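Local coordinates for protein 2-nitrobenzoate nitroreductase (Pseudomonas fluorescens, PDB 4Z85) that reduces 2-nitrobenzoate at its nitro group, as an FMN-binding nitroreductase of the flavoredoxin family, at residues E94-R99 with T133-A138; F87-V92 with I137-K142. All coordinates share one frame; numbering follows the deposited sequence.

Contact 1: E94-R99 with T133-A138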
ATOM      1  N   GLU A  94     -10.613   3.781  13.968  1.00 21.75           N
ATOM      2  CA  GLU A  94     -11.532   4.841  14.361  1.00 23.96           C
ATOM      3  C   GLU A  94     -11.041   5.656  15.560  1.00 23.89           C
ATOM      4  O   GLU A  94     -11.183   6.887  15.590  1.00 25.52           O
ATOM      5  CB  GLU A  94     -12.900   4.228  14.673  1.00 25.18           C
ATOM      6  CG  GLU A  94     -13.993   5.244  14.837  1.00 32.02           C
ATOM      7  CD  GLU A  94     -15.285   4.628  15.338  1.00 37.89           C
ATOM      8  OE1 GLU A  94     -15.565   3.465  14.979  1.00 36.20           O
ATOM      9  OE2 GLU A  94     -16.014   5.305  16.100  1.00 40.71           O
ATOM     10  N   ARG A  95     -10.446   4.968  16.530  1.00 24.95           N
ATOM     11  CA  ARG A  95     -10.047   5.598  17.791  1.00 26.87           C
ATOM     12  C   ARG A  95      -9.018   6.717  17.619  1.00 30.41           C
ATOM     13  O   ARG A  95      -8.967   7.655  18.425  1.00 28.03           O
ATOM     14  CB  ARG A  95      -9.498   4.541  18.748  1.00 29.09           C
ATOM     15  CG  ARG A  95      -9.177   5.054  20.145  1.00 36.46           C
ATOM     16  CD  ARG A  95      -8.798   3.916  21.078  1.00 36.47           C
ATOM     17  NE  ARG A  95      -9.937   3.055  21.382  1.00 44.54           N
ATOM     18  CZ  ARG A  95     -10.113   1.839  20.878  1.00 42.84           C
ATOM     19  NH1 ARG A  95      -9.218   1.334  20.043  1.00 45.13           N
ATOM     20  NH2 ARG A  95     -11.182   1.127  21.206  1.00 46.78           N
ATOM     21  N   ILE A  96      -8.190   6.629  16.582  1.00 22.55           N
ATOM     22  CA  ILE A  96      -7.182   7.659  16.381  1.00 23.93           C
ATOM     23  C   ILE A  96      -7.246   8.361  15.032  1.00 24.32           C
ATOM     24  O   ILE A  96      -6.378   9.160  14.729  1.00 22.94           O
ATOM     25  CB  ILE A  96      -5.762   7.095  16.565  1.00 27.40           C
ATOM     26  CG1 ILE A  96      -5.440   6.040  15.500  1.00 21.69           C
ATOM     27  CG2 ILE A  96      -5.605   6.502  17.962  1.00 26.69           C
ATOM     28  CD1 ILE A  96      -3.952   5.676  15.463  1.00 24.45           C
ATOM     29  N   ALA A  97      -8.283   8.098  14.241  1.00 22.53           N
ATOM     30  CA  ALA A  97      -8.343   8.636  12.879  1.00 23.68           C
ATOM     31  C   ALA A  97      -8.303  10.169  12.814  1.00 23.26           C
ATOM     32  O   ALA A  97      -7.555  10.758  12.017  1.00 21.08           O
ATOM     33  CB  ALA A  97      -9.597   8.118  12.180  1.00 21.41           C
ATOM     34  N   GLU A  98      -9.126  10.828  13.631  1.00 23.73           N
ATOM     35  CA  GLU A  98      -9.166  12.291  13.563  1.00 21.89           C
ATOM     36  C   GLU A  98      -7.817  12.931  13.918  1.00 20.42           C
ATOM     37  O   GLU A  98      -7.326  13.813  13.208  1.00 22.74           O
ATOM     38  CB  GLU A  98     -10.253  12.851  14.487  1.00 27.22           C
ATOM     39  CG  GLU A  98     -10.328  14.367  14.438  1.00 28.59           C
ATOM     40  CD  GLU A  98     -10.705  14.884  13.061  1.00 28.82           C
ATOM     41  OE1 GLU A  98      -9.986  15.748  12.523  1.00 27.66           O
ATOM     42  OE2 GLU A  98     -11.729  14.419  12.517  1.00 34.82           O
ATOM     43  N   ARG A  99      -7.225  12.474  15.017  1.00 24.05           N
ATOM     44  CA  ARG A  99      -5.945  13.009  15.441  1.00 23.63           C
ATOM     45  C   ARG A  99      -4.866  12.677  14.415  1.00 23.61           C
ATOM     46  O   ARG A  99      -3.981  13.486  14.144  1.00 22.92           O
ATOM     47  CB  ARG A  99      -5.583  12.474  16.825  1.00 24.79           C
ATOM     48  CG  ARG A  99      -6.448  13.061  17.934  1.00 29.76           C
ATOM     49  CD  ARG A  99      -6.174  12.385  19.267  1.00 29.94           C
ATOM     50  NE  ARG A  99      -6.764  11.055  19.345  1.00 27.88           N
ATOM     51  CZ  ARG A  99      -6.549  10.201  20.338  1.00 28.18           C
ATOM     52  NH1 ARG A  99      -5.750  10.542  21.353  1.00 30.32           N
ATOM     53  NH2 ARG A  99      -7.118   9.002  20.318  1.00 27.00           N
ATOM     54  N   THR A 133      -0.647   5.873  22.478  1.00 28.76           N
ATOM     55  CA  THR A 133      -1.339   5.063  23.474  1.00 28.43           C
ATOM     56  C   THR A 133      -2.603   4.424  22.898  1.00 26.12           C
ATOM     57  O   THR A 133      -2.874   3.251  23.139  1.00 30.17           O
ATOM     58  CB  THR A 133      -1.694   5.904  24.735  1.00 32.58           C
ATOM     59  OG1 THR A 133      -0.493   6.441  25.296  1.00 33.07           O
ATOM     60  CG2 THR A 133      -2.369   5.041  25.786  1.00 31.65           C
ATOM     61  N   ASP A 134      -3.349   5.173  22.093  1.00 28.25           N
ATOM     62  CA  ASP A 134      -4.625   4.673  21.594  1.00 27.91           C
ATOM     63  C   ASP A 134      -4.525   3.819  20.308  1.00 31.78           C
ATOM     64  O   ASP A 134      -5.553   3.420  19.758  1.00 29.02           O
ATOM     65  CB  ASP A 134      -5.583   5.842  21.336  1.00 29.42           C
ATOM     66  CG  ASP A 134      -6.240   6.371  22.599  1.00 35.05           C
ATOM     67  OD1 ASP A 134      -6.144   5.711  23.656  1.00 37.13           O
ATOM     68  OD2 ASP A 134      -6.865   7.450  22.517  1.00 33.37           O
ATOM     69  N   ALA A 135      -3.313   3.536  19.828  1.00 31.12           N
ATOM     70  CA  ALA A 135      -3.162   2.804  18.559  1.00 26.93           C
ATOM     71  C   ALA A 135      -3.643   1.365  18.675  1.00 25.63           C
ATOM     72  O   ALA A 135      -3.382   0.703  19.673  1.00 27.08           O
ATOM     73  CB  ALA A 135      -1.708   2.829  18.086  1.00 26.36           C
ATOM     74  N   PRO A 136      -4.347   0.869  17.642  1.00 23.20           N
ATOM     75  CA  PRO A 136      -4.835  -0.516  17.665  1.00 25.70           C
ATOM     76  C   PRO A 136      -3.697  -1.527  17.595  1.00 24.90           C
ATOM     77  O   PRO A 136      -3.703  -2.551  18.274  1.00 24.92           O
ATOM     78  CB  PRO A 136      -5.726  -0.600  16.422  1.00 22.72           C
ATOM     79  CG  PRO A 136      -5.225   0.506  15.511  1.00 19.90           C
ATOM     80  CD  PRO A 136      -4.767   1.596  16.428  1.00 26.98           C
ATOM     81  N   ILE A 137      -2.731  -1.222  16.737  1.00 23.05           N
ATOM     82  CA  ILE A 137      -1.572  -2.066  16.484  1.00 23.43           C
ATOM     83  C   ILE A 137      -0.419  -1.121  16.225  1.00 21.52           C
ATOM     84  O   ILE A 137      -0.614  -0.057  15.645  1.00 21.81           O
ATOM     85  CB  ILE A 137      -1.772  -3.012  15.267  1.00 21.51           C
ATOM     86  CG1 ILE A 137      -3.002  -3.919  15.447  1.00 22.11           C
ATOM     87  CG2 ILE A 137      -0.534  -3.862  15.036  1.00 20.02           C
ATOM     88  CD1 ILE A 137      -3.276  -4.814  14.249  1.00 22.17           C
ATOM     89  N   ALA A 138       0.784  -1.490  16.666  1.00 22.34           N
ATOM     90  CA  ALA A 138       1.971  -0.700  16.368  1.00 21.68           C
ATOM     91  C   ALA A 138       3.142  -1.605  16.040  1.00 22.51           C
ATOM     92  O   ALA A 138       3.295  -2.671  16.613  1.00 24.50           O
ATOM     93  CB  ALA A 138       2.317   0.220  17.540  1.00 23.15           C
TER
HETATM   94  O   HOH W   1      -3.517   8.268  22.529  1.00 25.33           O

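Contact 2: F87-V92 with I137-K142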
ATOM      1  N   PHE A  87      11.970   3.843  14.899  1.00 25.99           N
ATOM      2  CA  PHE A  87      10.686   4.554  14.844  1.00 25.13           C
ATOM      3  C   PHE A  87       9.537   3.585  15.025  1.00 21.39           C
ATOM      4  O   PHE A  87       9.731   2.358  14.998  1.00 22.57           O
ATOM      5  CB  PHE A  87      10.523   5.341  13.532  1.00 25.69           C
ATOM      6  CG  PHE A  87      10.603   4.499  12.282  1.00 22.53           C
ATOM      7  CD1 PHE A  87      11.832   4.113  11.765  1.00 21.05           C
ATOM      8  CD2 PHE A  87       9.448   4.135  11.598  1.00 22.46           C
ATOM      9  CE1 PHE A  87      11.913   3.358  10.605  1.00 20.55           C
ATOM     10  CE2 PHE A  87       9.521   3.385  10.434  1.00 19.95           C
ATOM     11  CZ  PHE A  87      10.752   2.991   9.936  1.00 20.86           C
ATOM     12  N   VAL A  88       8.341   4.134  15.234  1.00 23.46           N
ATOM     13  CA  VAL A  88       7.164   3.285  15.381  1.00 21.28           C
ATOM     14  C   VAL A  88       6.180   3.566  14.268  1.00 20.88           C
ATOM     15  O   VAL A  88       5.889   4.725  13.974  1.00 20.54           O
ATOM     16  CB  VAL A  88       6.447   3.489  16.726  1.00 21.81           C
ATOM     17  CG1 VAL A  88       5.078   2.772  16.740  1.00 21.25           C
ATOM     18  CG2 VAL A  88       7.322   2.993  17.878  1.00 24.72           C
ATOM     19  N   VAL A  89       5.689   2.497  13.651  1.00 18.85           N
ATOM     20  CA  VAL A  89       4.537   2.626  12.762  1.00 17.91           C
ATOM     21  C   VAL A  89       3.263   2.311  13.547  1.00 15.59           C
ATOM     22  O   VAL A  89       3.036   1.191  13.967  1.00 19.88           O
ATOM     23  CB  VAL A  89       4.651   1.693  11.536  1.00 17.57           C
ATOM     24  CG1 VAL A  89       3.364   1.752  10.705  1.00 19.86           C
ATOM     25  CG2 VAL A  89       5.852   2.084  10.684  1.00 18.75           C
ATOM     26  N   ASN A  90       2.430   3.319  13.748  1.00 18.81           N
ATOM     27  CA  ASN A  90       1.153   3.140  14.415  1.00 19.58           C
ATOM     28  C   ASN A  90       0.090   2.968  13.365  1.00 17.97           C
ATOM     29  O   ASN A  90      -0.008   3.797  12.461  1.00 19.16           O
ATOM     30  CB  ASN A  90       0.793   4.342  15.291  1.00 20.63           C
ATOM     31  CG  ASN A  90       1.836   4.631  16.343  1.00 22.49           C
ATOM     32  OD1 ASN A  90       1.804   4.047  17.427  1.00 24.19           O
ATOM     33  ND2 ASN A  90       2.766   5.526  16.030  1.00 21.03           N
ATOM     34  N   MET A  91      -0.676   1.897  13.487  1.00 18.32           N
ATOM     35  CA  MET A  91      -1.770   1.628  12.558  1.00 17.67           C
ATOM     36  C   MET A  91      -2.973   2.457  12.985  1.00 22.99           C
ATOM     37  O   MET A  91      -3.051   2.913  14.131  1.00 21.23           O
ATOM     38  CB  MET A  91      -2.109   0.137  12.518  1.00 20.86           C
ATOM     39  CG  MET A  91      -0.923  -0.749  12.142  1.00 19.41           C
ATOM     40  SD  MET A  91      -0.108  -0.186  10.624  1.00 20.02           S
ATOM     41  CE  MET A  91       1.183  -1.406  10.511  1.00 19.53           C
ATOM     42  N   VAL A  92      -3.908   2.652  12.063  1.00 19.29           N
ATOM     43  CA  VAL A  92      -4.926   3.681  12.235  1.00 19.90           C
ATOM     44  C   VAL A  92      -6.325   3.099  12.145  1.00 19.78           C
ATOM     45  O   VAL A  92      -6.705   2.574  11.105  1.00 20.19           O
ATOM     46  CB  VAL A  92      -4.782   4.799  11.171  1.00 19.62           C
ATOM     47  CG1 VAL A  92      -5.891   5.850  11.345  1.00 19.07           C
ATOM     48  CG2 VAL A  92      -3.384   5.434  11.220  1.00 19.00           C
ATOM     49  N   ILE A 137      -2.731  -1.222  16.737  1.00 23.05           N
ATOM     50  CA  ILE A 137      -1.572  -2.066  16.484  1.00 23.43           C
ATOM     51  C   ILE A 137      -0.419  -1.121  16.225  1.00 21.52           C
ATOM     52  O   ILE A 137      -0.614  -0.057  15.645  1.00 21.81           O
ATOM     53  CB  ILE A 137      -1.772  -3.012  15.267  1.00 21.51           C
ATOM     54  CG1 ILE A 137      -3.002  -3.919  15.447  1.00 22.11           C
ATOM     55  CG2 ILE A 137      -0.534  -3.862  15.036  1.00 20.02           C
ATOM     56  CD1 ILE A 137      -3.276  -4.814  14.249  1.00 22.17           C
ATOM     57  N   ALA A 138       0.784  -1.490  16.666  1.00 22.34           N
ATOM     58  CA  ALA A 138       1.971  -0.700  16.368  1.00 21.68           C
ATOM     59  C   ALA A 138       3.142  -1.605  16.040  1.00 22.51           C
ATOM     60  O   ALA A 138       3.295  -2.671  16.613  1.00 24.50           O
ATOM     61  CB  ALA A 138       2.317   0.220  17.540  1.00 23.15           C
ATOM     62  N   TRP A 139       3.950  -1.204  15.072  1.00 20.94           N
ATOM     63  CA  TRP A 139       5.188  -1.894  14.753  1.00 21.30           C
ATOM     64  C   TRP A 139       6.345  -1.126  15.382  1.00 21.32           C
ATOM     65  O   TRP A 139       6.513   0.069  15.140  1.00 20.63           O
ATOM     66  CB  TRP A 139       5.411  -1.981  13.238  1.00 19.13           C
ATOM     67  CG  TRP A 139       4.460  -2.823  12.458  1.00 19.72           C
ATOM     68  CD1 TRP A 139       3.508  -3.681  12.940  1.00 20.78           C
ATOM     69  CD2 TRP A 139       4.378  -2.893  11.030  1.00 17.96           C
ATOM     70  NE1 TRP A 139       2.848  -4.286  11.894  1.00 21.75           N
ATOM     71  CE2 TRP A 139       3.369  -3.822  10.712  1.00 19.59           C
ATOM     72  CE3 TRP A 139       5.065  -2.251   9.984  1.00 18.95           C
ATOM     73  CZ2 TRP A 139       3.017  -4.119   9.393  1.00 17.75           C
ATOM     74  CZ3 TRP A 139       4.719  -2.549   8.686  1.00 16.06           C
ATOM     75  CH2 TRP A 139       3.706  -3.474   8.395  1.00 17.07           C
ATOM     76  N   GLU A 140       7.128  -1.812  16.211  1.00 23.74           N
ATOM     77  CA  GLU A 140       8.400  -1.294  16.688  1.00 24.50           C
ATOM     78  C   GLU A 140       9.454  -1.623  15.636  1.00 19.90           C
ATOM     79  O   GLU A 140       9.701  -2.812  15.335  1.00 22.78           O
ATOM     80  CB  GLU A 140       8.758  -1.905  18.056  1.00 24.89           C
ATOM     81  CG  GLU A 140       7.665  -1.672  19.112  1.00 26.84           C
ATOM     82  CD  GLU A 140       8.041  -2.187  20.498  1.00 34.66           C
ATOM     83  OE1 GLU A 140       9.115  -2.810  20.632  1.00 34.17           O
ATOM     84  OE2 GLU A 140       7.251  -1.964  21.445  1.00 33.17           O
ATOM     85  N   CYS A 141      10.046  -0.558  15.083  1.00 21.70           N
ATOM     86  CA  CYS A 141      10.890  -0.661  13.899  1.00 21.55           C
ATOM     87  C   CYS A 141      12.280  -0.087  14.053  1.00 21.40           C
ATOM     88  O   CYS A 141      12.504   0.901  14.769  1.00 23.46           O
ATOM     89  CB  CYS A 141      10.232   0.046  12.717  1.00 21.35           C
ATOM     90  SG  CYS A 141       8.532  -0.448  12.409  1.00 22.98           S
ATOM     91  N   LYS A 142      13.201  -0.713  13.331  1.00 23.14           N
ATOM     92  CA  LYS A 142      14.535  -0.186  13.144  1.00 23.74           C
ATOM     93  C   LYS A 142      14.731   0.166  11.685  1.00 25.41           C
ATOM     94  O   LYS A 142      14.125  -0.438  10.796  1.00 23.88           O
ATOM     95  CB  LYS A 142      15.586  -1.195  13.610  1.00 23.37           C
ATOM     96  CG  LYS A 142      15.522  -1.435  15.112  1.00 28.16           C
ATOM     97  CD  LYS A 142      16.553  -2.473  15.556  1.00 30.47           C
ATOM     98  CE  LYS A 142      16.736  -2.481  17.070  1.00 37.89           C
ATOM     99  NZ  LYS A 142      17.754  -3.506  17.494  1.00 36.62           N
TER

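Contact 1: E94-R99 with T133-A138
R99 and D134 form a salt bridge between helix 94-103 and the loop before strand 137-150. NH2 of R99 gives a nearly straight hydrogen bond to OD2 of D134, 2.7 Å long. The carboxylate receives it on the anti lone pair of OD2, the one turned away from OD1. OD2 lies close to the guanidinium plane, yet the guanidinium and carboxylate planes are 69° apart. The bridge rests on a single N-O pair, not a two-point side-on arrangement.

I96 packs beside it, with CG2 against CB of D134 at 3.4 Å. CG1 of I96 stands between the backbone N and the carbonyl carbon (chi1 64°). CD1, beyond it, comes to 4.3 Å from CD of P136 and also touches CB of A135. R95 passes D134 at about a right angle, its CD 3.5 Å from O of D134. The charged ends of this pair stay apart.

The R99 head group is positioned from its own helix. NH2 also bonds to O of R95, four residues back, at 3.0 Å. Both acceptors lie near the guanidinium plane, which fixes the turn of the group. NH1 bonds to O of G118, and a water links NH1 weakly to N of D134. An alanine at R99 would probably leave the D134 carboxylate without its ion-pair mate and O of R95 without this donor.

F119 packs on I96 and R99. The arrangement fastens the helix following strand 86-90 to the loop entering strand 137-150, at the margin of the antiparallel barrel of the flavin reductase-like domain.

Contact 2: F87-V92 with I137-K142
F87 and C141, like V89 and W139, are hydrogen-bonded pairs of two neighbouring antiparallel strands. Each pair makes two backbone bonds. N of W139 to O of V89 is the shortest, at 2.8 Å. N of M91 adds a fifth bond, to O of I137, at 2.9 Å. V88 with E140 and N90 with A138 are the non-hydrogen-bonded pairs. Here CA-H groups approach carbonyls: CA of A138 is 3.2 Å from O of V89.

The aromatic contacts are on the face of F87, V89, W139 and C141. CB of C141 sits over the centre of the F87 ring, 4.1 Å from its centroid, as a CH-pi contact. SG of C141 lies obliquely to the same ring. At the other end of the pairing, the M91 chain is bent at chi2 (-51°), which sets SD. The extended last bond carries its methyl CE over one face of the indole of W139, 3.5 Å from the centroid of the six-membered ring. The sulfur SD makes a longer, oblique Met-aromatic contact with the five-membered ring.

Apolar packing fills in between. CB of V89 meets CB of W139, and CG2 of V89 reaches SG of C141 at 4.1 Å. On the other face, CG1 of V88 lies 3.8 Å from CB of A138.

The polar side-chain ends find partners beyond the two strands. ND2 of N90 bonds to O of L29, and the E140 carboxylate to OG1 of T126 and N of T125. NE1 of W139 bonds to OG of S21 of the second subunit. The chemistry implies two adjacent strands of the barrel wall held by backbone bonds, with the W139 side chain tying the pair to the dimer interface.

Contact 2 is core and contact 1 is partly buried, nearer the surface. Both use the chain around the start of strand 137-150. I137 and A138 belong to both ranges but make cross-contacts only in contact 2. Their other halves are consecutive elements, strand 86-90 and helix 94-103. Contact 2 pairs two neighbouring barrel strands through regular backbone bonds and aromatic packing. Contact 1 has no strand pairing and relies on one ion pair with a small apolar patch. The two meet at M91, whose O lies 3.2 Å from CD of P136 and equally near CD1 of I96. Contact 2 reaches the second subunit through a hydrogen bond; the ranges of contact 1 only pack against it, outside the ion pair.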